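Local coordinates for protein putative methylthioribose-1-phosphate isomerase (Archaeoglobus fulgidus, PDB 1T5O) that probably catalyses the interconversion of methylthioribose-1-phosphate and methylthioribulose-1-phosphate, an isomerase step of methionine biosynthesis, at residues 10-14 and 26-30; 74-78 and 102-107. One frame throughout, in Å; residues are numbered along the deposited sequence.

Contact 1 (10-14 and 26-30); sequences DGLKL and VIECR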
ATOM      1  N   ASP A  10      35.357  16.004  11.938  1.00 46.48           N
ATOM      2  CA  ASP A  10      36.544  15.170  12.087  1.00 47.36           C
ATOM      3  C   ASP A  10      36.294  13.910  11.276  1.00 46.46           C
ATOM      4  O   ASP A  10      36.485  12.793  11.753  1.00 47.08           O
ATOM      5  CB  ASP A  10      36.795  14.811  13.554  1.00 49.04           C
ATOM      6  CG  ASP A  10      37.017  16.034  14.425  1.00 51.70           C
ATOM      7  OD1 ASP A  10      37.525  17.059  13.914  1.00 52.17           O
ATOM      8  OD2 ASP A  10      36.692  15.963  15.633  1.00 53.92           O
ATOM      9  N   GLY A  11      35.841  14.102  10.040  1.00 45.25           N
ATOM     10  CA  GLY A  11      35.562  12.974   9.183  1.00 43.04           C
ATOM     11  C   GLY A  11      34.120  12.980   8.732  1.00 41.76           C
ATOM     12  O   GLY A  11      33.280  13.669   9.320  1.00 39.81           O
ATOM     13  N   LEU A  12      33.840  12.200   7.690  1.00 39.72           N
ATOM     14  CA  LEU A  12      32.499  12.105   7.125  1.00 39.97           C
ATOM     15  C   LEU A  12      31.535  11.349   8.035  1.00 38.31           C
ATOM     16  O   LEU A  12      31.731  10.163   8.307  1.00 38.28           O
ATOM     17  CB  LEU A  12      32.561  11.407   5.767  1.00 38.73           C
ATOM     18  CG  LEU A  12      31.440  11.689   4.762  1.00 40.74           C
ATOM     19  CD1 LEU A  12      31.739  10.948   3.450  1.00 39.13           C
ATOM     20  CD2 LEU A  12      30.091  11.266   5.342  1.00 40.65           C
ATOM     21  N   LYS A  13      30.494  12.029   8.491  1.00 37.41           N
ATOM     22  CA  LYS A  13      29.497  11.393   9.352  1.00 38.31           C
ATOM     23  C   LYS A  13      28.139  11.377   8.639  1.00 37.78           C
ATOM     24  O   LYS A  13      27.791  12.346   7.955  1.00 36.13           O
ATOM     25  CB  LYS A  13      29.358  12.155  10.667  1.00 38.98           C
ATOM     26  CG  LYS A  13      30.664  12.422  11.415  1.00 41.82           C
ATOM     27  CD  LYS A  13      31.273  11.148  12.000  1.00 43.71           C
ATOM     28  CE  LYS A  13      32.500  11.483  12.870  1.00 45.05           C
ATOM     29  NZ  LYS A  13      32.129  12.410  13.997  1.00 46.50           N
ATOM     30  N   LEU A  14      27.391  10.279   8.796  1.00 37.43           N
ATOM     31  CA  LEU A  14      26.053  10.125   8.199  1.00 38.31           C
ATOM     32  C   LEU A  14      25.101   9.494   9.199  1.00 36.98           C
ATOM     33  O   LEU A  14      25.499   8.648  10.005  1.00 36.82           O
ATOM     34  CB  LEU A  14      26.022   9.146   7.022  1.00 41.04           C
ATOM     35  CG  LEU A  14      27.084   8.822   5.986  1.00 44.38           C
ATOM     36  CD1 LEU A  14      26.721   7.492   5.365  1.00 46.21           C
ATOM     37  CD2 LEU A  14      27.152   9.898   4.930  1.00 44.81           C
ATOM     38  N   VAL A  26      24.646   7.352  14.226  1.00 40.81           N
ATOM     39  CA  VAL A  26      25.515   8.124  13.355  1.00 41.16           C
ATOM     40  C   VAL A  26      26.723   7.249  13.024  1.00 42.66           C
ATOM     41  O   VAL A  26      27.418   6.769  13.925  1.00 43.09           O
ATOM     42  CB  VAL A  26      26.005   9.432  14.037  1.00 40.42           C
ATOM     43  CG1 VAL A  26      27.086  10.100  13.178  1.00 39.11           C
ATOM     44  CG2 VAL A  26      24.820  10.391  14.252  1.00 39.37           C
ATOM     45  N   ILE A  27      26.963   7.010  11.741  1.00 42.47           N
ATOM     46  CA  ILE A  27      28.118   6.213  11.367  1.00 44.54           C
ATOM     47  C   ILE A  27      29.215   7.087  10.762  1.00 45.97           C
ATOM     48  O   ILE A  27      28.983   8.223  10.327  1.00 44.76           O
ATOM     49  CB  ILE A  27      27.763   5.093  10.376  1.00 44.45           C
ATOM     50  CG1 ILE A  27      27.083   5.677   9.139  1.00 44.83           C
ATOM     51  CG2 ILE A  27      26.890   4.063  11.066  1.00 45.62           C
ATOM     52  CD1 ILE A  27      26.608   4.629   8.146  1.00 45.79           C
ATOM     53  N   GLU A  28      30.416   6.534  10.759  1.00 47.69           N
ATOM     54  CA  GLU A  28      31.589   7.213  10.241  1.00 50.17           C
ATOM     55  C   GLU A  28      32.119   6.521   8.994  1.00 50.44           C
ATOM     56  O   GLU A  28      32.322   5.306   8.987  1.00 49.97           O
ATOM     57  CB  GLU A  28      32.671   7.213  11.325  1.00 52.57           C
ATOM     58  CG  GLU A  28      34.077   7.475  10.832  1.00 57.14           C
ATOM     59  CD  GLU A  28      34.379   8.945  10.711  1.00 59.04           C
ATOM     60  OE1 GLU A  28      33.625   9.644   9.999  1.00 60.55           O
ATOM     61  OE2 GLU A  28      35.368   9.398  11.332  1.00 60.04           O
ATOM     62  N   CYS A  29      32.305   7.288   7.928  1.00 51.11           N
ATOM     63  CA  CYS A  29      32.877   6.739   6.713  1.00 52.68           C
ATOM     64  C   CYS A  29      34.315   7.218   6.748  1.00 53.79           C
ATOM     65  O   CYS A  29      34.576   8.419   6.681  1.00 53.86           O
ATOM     66  CB  CYS A  29      32.183   7.276   5.463  1.00 53.00           C
ATOM     67  SG  CYS A  29      30.614   6.480   5.072  1.00 51.77           S
ATOM     68  N   ARG A  30      35.251   6.286   6.887  1.00 55.63           N
ATOM     69  CA  ARG A  30      36.661   6.648   6.929  1.00 56.27           C
ATOM     70  C   ARG A  30      37.348   6.334   5.607  1.00 55.47           C
ATOM     71  O   ARG A  30      38.526   6.641   5.432  1.00 55.65           O
ATOM     72  CB  ARG A  30      37.365   5.960   8.114  1.00 58.28           C
ATOM     73  CG  ARG A  30      36.736   4.646   8.540  1.00 61.09           C
ATOM     74  CD  ARG A  30      37.059   4.288   9.993  1.00 63.74           C
ATOM     75  NE  ARG A  30      36.323   3.093  10.418  1.00 67.11           N
ATOM     76  CZ  ARG A  30      34.998   3.035  10.568  1.00 68.62           C
ATOM     77  NH1 ARG A  30      34.246   4.108  10.336  1.00 68.66           N
ATOM     78  NH2 ARG A  30      34.420   1.896  10.939  1.00 68.59           N
TER
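Leu14 and Ile27 lie opposite each other as a hydrogen-bonded pair in an antiparallel beta hairpin, strands 12-15 and 26-29 of a three-stranded sheet; the N-to-C directions of 12-14 and 26-29 make an angle of 148°. Ile27 N donates a hydrogen bond to Leu14 O at 2.8 Å, and Leu14 N returns one to Ile27 O at 3.0 Å. Lys13 and Glu28 follow as a non-hydrogen-bonded pair, and Cys29 N reaches Leu12 O.

Leu12, Leu14, Ile27 and Cys29 share one face, apolar as suits the side that Leu35 of helix 32-40 and Leu60 of helix 47-61 pack against. There Leu14 CD1 touches both Ile27 CD1 and Cys29 SG, each at 4.0 Å. On the other face long polar chains suit the more open side. Lys13 bends at chi2 and chi4, which carries its amine to Asp9 O, and its CD and CE rest against the Glu28 carboxylate without a salt bridge. Gly11 adopts phi 122° and psi 164°, a conformation open mainly to a residue without a side chain. The Glu28 chain, with CG anti to N, bends at chi2 toward the neighbouring strand and brings OE1 3.4 Å from Lys13 CD.

Contact 2 (74-78 and 102-107); sequences KEHLK and LNAALK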
ATOM      1  N   LYS A  74      46.317  14.025  -6.504  1.00 53.69           N
ATOM      2  CA  LYS A  74      45.389  14.336  -7.590  1.00 53.98           C
ATOM      3  C   LYS A  74      44.985  13.102  -8.414  1.00 54.00           C
ATOM      4  O   LYS A  74      43.800  12.891  -8.706  1.00 52.58           O
ATOM      5  CB  LYS A  74      45.995  15.381  -8.529  1.00 53.72           C
ATOM      6  CG  LYS A  74      46.359  16.708  -7.880  1.00 54.49           C
ATOM      7  CD  LYS A  74      46.692  17.748  -8.959  1.00 54.55           C
ATOM      8  CE  LYS A  74      47.100  19.082  -8.355  1.00 55.30           C
ATOM      9  NZ  LYS A  74      46.068  19.613  -7.433  1.00 56.57           N
ATOM     10  N   GLU A  75      45.974  12.304  -8.802  1.00 53.55           N
ATOM     11  CA  GLU A  75      45.712  11.103  -9.579  1.00 54.61           C
ATOM     12  C   GLU A  75      44.724  10.225  -8.805  1.00 53.84           C
ATOM     13  O   GLU A  75      43.764   9.693  -9.372  1.00 53.21           O
ATOM     14  CB  GLU A  75      47.023  10.345  -9.825  1.00 57.00           C
ATOM     15  CG  GLU A  75      46.898   9.188 -10.802  1.00 60.87           C
ATOM     16  CD  GLU A  75      48.226   8.488 -11.072  1.00 64.11           C
ATOM     17  OE1 GLU A  75      48.272   7.669 -12.022  1.00 65.87           O
ATOM     18  OE2 GLU A  75      49.216   8.747 -10.340  1.00 65.23           O
ATOM     19  N   HIS A  76      44.963  10.086  -7.501  1.00 53.25           N
ATOM     20  CA  HIS A  76      44.101   9.293  -6.626  1.00 51.67           C
ATOM     21  C   HIS A  76      42.667   9.844  -6.620  1.00 50.17           C
ATOM     22  O   HIS A  76      41.698   9.084  -6.673  1.00 48.82           O
ATOM     23  CB  HIS A  76      44.656   9.294  -5.195  1.00 51.93           C
ATOM     24  CG  HIS A  76      43.778   8.590  -4.205  1.00 53.87           C
ATOM     25  ND1 HIS A  76      43.597   7.222  -4.201  1.00 54.86           N
ATOM     26  CD2 HIS A  76      43.023   9.069  -3.185  1.00 53.34           C
ATOM     27  CE1 HIS A  76      42.772   6.888  -3.225  1.00 54.15           C
ATOM     28  NE2 HIS A  76      42.409   7.990  -2.593  1.00 54.06           N
ATOM     29  N   LEU A  77      42.532  11.166  -6.558  1.00 48.39           N
ATOM     30  CA  LEU A  77      41.205  11.768  -6.543  1.00 48.27           C
ATOM     31  C   LEU A  77      40.408  11.438  -7.808  1.00 48.37           C
ATOM     32  O   LEU A  77      39.213  11.137  -7.736  1.00 48.02           O
ATOM     33  CB  LEU A  77      41.307  13.282  -6.366  1.00 46.18           C
ATOM     34  CG  LEU A  77      41.903  13.735  -5.033  1.00 46.21           C
ATOM     35  CD1 LEU A  77      41.762  15.239  -4.907  1.00 44.70           C
ATOM     36  CD2 LEU A  77      41.198  13.039  -3.870  1.00 45.58           C
ATOM     37  N   LYS A  78      41.062  11.486  -8.966  1.00 48.43           N
ATOM     38  CA  LYS A  78      40.370  11.190 -10.214  1.00 48.60           C
ATOM     39  C   LYS A  78      39.871   9.743 -10.190  1.00 48.61           C
ATOM     40  O   LYS A  78      38.792   9.425 -10.701  1.00 48.13           O
ATOM     41  CB  LYS A  78      41.310  11.428 -11.400  1.00 48.58           C
ATOM     42  CG  LYS A  78      41.721  12.888 -11.572  1.00 49.71           C
ATOM     43  CD  LYS A  78      42.730  13.076 -12.706  1.00 48.31           C
ATOM     44  CE  LYS A  78      43.131  14.536 -12.847  1.00 48.83           C
ATOM     45  NZ  LYS A  78      44.121  14.768 -13.944  1.00 48.81           N
ATOM     46  N   LEU A 102      35.912  17.600  -7.041  1.00 35.43           N
ATOM     47  CA  LEU A 102      37.148  17.235  -7.733  1.00 36.92           C
ATOM     48  C   LEU A 102      37.735  18.443  -8.448  1.00 37.73           C
ATOM     49  O   LEU A 102      38.924  18.741  -8.319  1.00 38.42           O
ATOM     50  CB  LEU A 102      36.882  16.135  -8.763  1.00 37.84           C
ATOM     51  CG  LEU A 102      38.125  15.611  -9.511  1.00 38.43           C
ATOM     52  CD1 LEU A 102      39.115  15.032  -8.501  1.00 39.13           C
ATOM     53  CD2 LEU A 102      37.724  14.550 -10.529  1.00 37.29           C
ATOM     54  N   ASN A 103      36.885  19.118  -9.217  1.00 37.78           N
ATOM     55  CA  ASN A 103      37.266  20.304  -9.978  1.00 37.54           C
ATOM     56  C   ASN A 103      37.934  21.311  -9.048  1.00 37.04           C
ATOM     57  O   ASN A 103      38.957  21.894  -9.392  1.00 37.20           O
ATOM     58  CB  ASN A 103      36.009  20.921 -10.646  1.00 37.65           C
ATOM     59  CG  ASN A 103      36.310  22.197 -11.454  1.00 38.12           C
ATOM     60  OD1 ASN A 103      35.997  23.316 -11.021  1.00 38.84           O
ATOM     61  ND2 ASN A 103      36.911  22.031 -12.624  1.00 35.81           N
ATOM     62  N   ALA A 104      37.364  21.505  -7.864  1.00 36.43           N
ATOM     63  CA  ALA A 104      37.920  22.467  -6.908  1.00 36.26           C
ATOM     64  C   ALA A 104      39.233  22.020  -6.273  1.00 37.81           C
ATOM     65  O   ALA A 104      40.188  22.807  -6.146  1.00 37.02           O
ATOM     66  CB  ALA A 104      36.899  22.767  -5.806  1.00 34.88           C
ATOM     67  N   ALA A 105      39.270  20.764  -5.854  1.00 37.79           N
ATOM     68  CA  ALA A 105      40.458  20.230  -5.199  1.00 39.05           C
ATOM     69  C   ALA A 105      41.664  20.244  -6.136  1.00 40.10           C
ATOM     70  O   ALA A 105      42.758  20.636  -5.742  1.00 39.96           O
ATOM     71  CB  ALA A 105      40.183  18.803  -4.702  1.00 37.73           C
ATOM     72  N   LEU A 106      41.455  19.816  -7.375  1.00 41.13           N
ATOM     73  CA  LEU A 106      42.534  19.779  -8.351  1.00 43.60           C
ATOM     74  C   LEU A 106      43.166  21.153  -8.573  1.00 44.87           C
ATOM     75  O   LEU A 106      44.259  21.255  -9.126  1.00 45.21           O
ATOM     76  CB  LEU A 106      42.018  19.210  -9.671  1.00 42.38           C
ATOM     77  CG  LEU A 106      41.634  17.730  -9.606  1.00 42.95           C
ATOM     78  CD1 LEU A 106      41.266  17.257 -10.998  1.00 43.87           C
ATOM     79  CD2 LEU A 106      42.787  16.903  -9.055  1.00 42.46           C
ATOM     80  N   LYS A 107      42.474  22.202  -8.138  1.00 46.42           N
ATOM     81  CA  LYS A 107      42.964  23.568  -8.273  1.00 48.84           C
ATOM     82  C   LYS A 107      44.076  23.876  -7.262  1.00 50.23           C
ATOM     83  O   LYS A 107      44.746  24.906  -7.359  1.00 50.17           O
ATOM     84  CB  LYS A 107      41.805  24.551  -8.098  1.00 49.99           C
ATOM     85  CG  LYS A 107      41.215  25.051  -9.411  1.00 52.48           C
ATOM     86  CD  LYS A 107      39.712  25.298  -9.304  1.00 53.33           C
ATOM     87  CE  LYS A 107      39.270  26.356 -10.311  1.00 55.59           C
ATOM     88  NZ  LYS A 107      37.787  26.520 -10.388  1.00 56.01           N
TER
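Leu77 meets Leu102 and Ala105 where helix 70-85 packs beside helix 92-105 in the helical part of the chain that precedes the largely parallel, Rossmann-like sheet. The backbones come nearest at Lys74 and Leu106, with CA atoms 6.2 Å apart.

The tight part begins on the inner side. Leu102 holds CG anti to its backbone N (chi1 -177°), and its CD1 branch reaches across to the base of Leu77, 3.5 Å from CB. One turn further along, the methyl of Ala105, directed at the other helix, meets the end of the long Leu77 side chain, with CB 3.9 Å from Leu77 CD1. Helix 111-141 closes this side, with Val114 on Leu77 and Ala118 on Ala105, and Ala61 of helix 47-61 also packs on Leu77.

Close packing continues to the partly exposed edge, where Leu106 inserts between Lys74 and Lys78. Its CD2 sits 3.6 Å from Lys74 CB, with CG and CD of that chain also near. The looser part is at Lys78, an exposed residue that crosses Leu106 at about a right angle and touches it with CE alone, 3.8 Å from Leu106 CD1. Lysine fits both places, since its stem can pack while its charged end stays near water or a polar partner.

Lys74 turns at chi4 (-56°), and its NZ makes a hydrogen bond to Leu106 O at 3.0 Å. The C=O...N angle is 104° and the nitrogen stands above the carbonyl plane, so this bond is poorly directed and its hold is probably largely electrostatic. The stronger hydrogen bond of the amine goes to Gly108 O. A positive amine beside carbonyls near the C-terminal end of helix 92-105, the negative end of its dipole, would probably be stabilised, and it ties helix 70-85 to the end of its neighbour.

Contacts 1 and 2 follow one another along the chain, their centres 21 Å apart and their nearest atoms about 9 Å apart without touching. Both are partly buried, but contact 2 is the more peripheral, about 27 Å from the chain centre against 20 Å. Helix 47-61 serves both, packing against the apolar face of the hairpin and the inner side of 74-78 with 102-107. Main-chain hydrogen bonds set the pairing in contact 1, whereas contact 2 rests on leucine and alanine packing, lysine methylenes against Leu106 and one hydrogen bond across it. Contact 1 lies nearer the predicted substrate site, the side chains of Leu14 and Arg45 being about 9 Å apart; contact 2 lies away from the annotated sites.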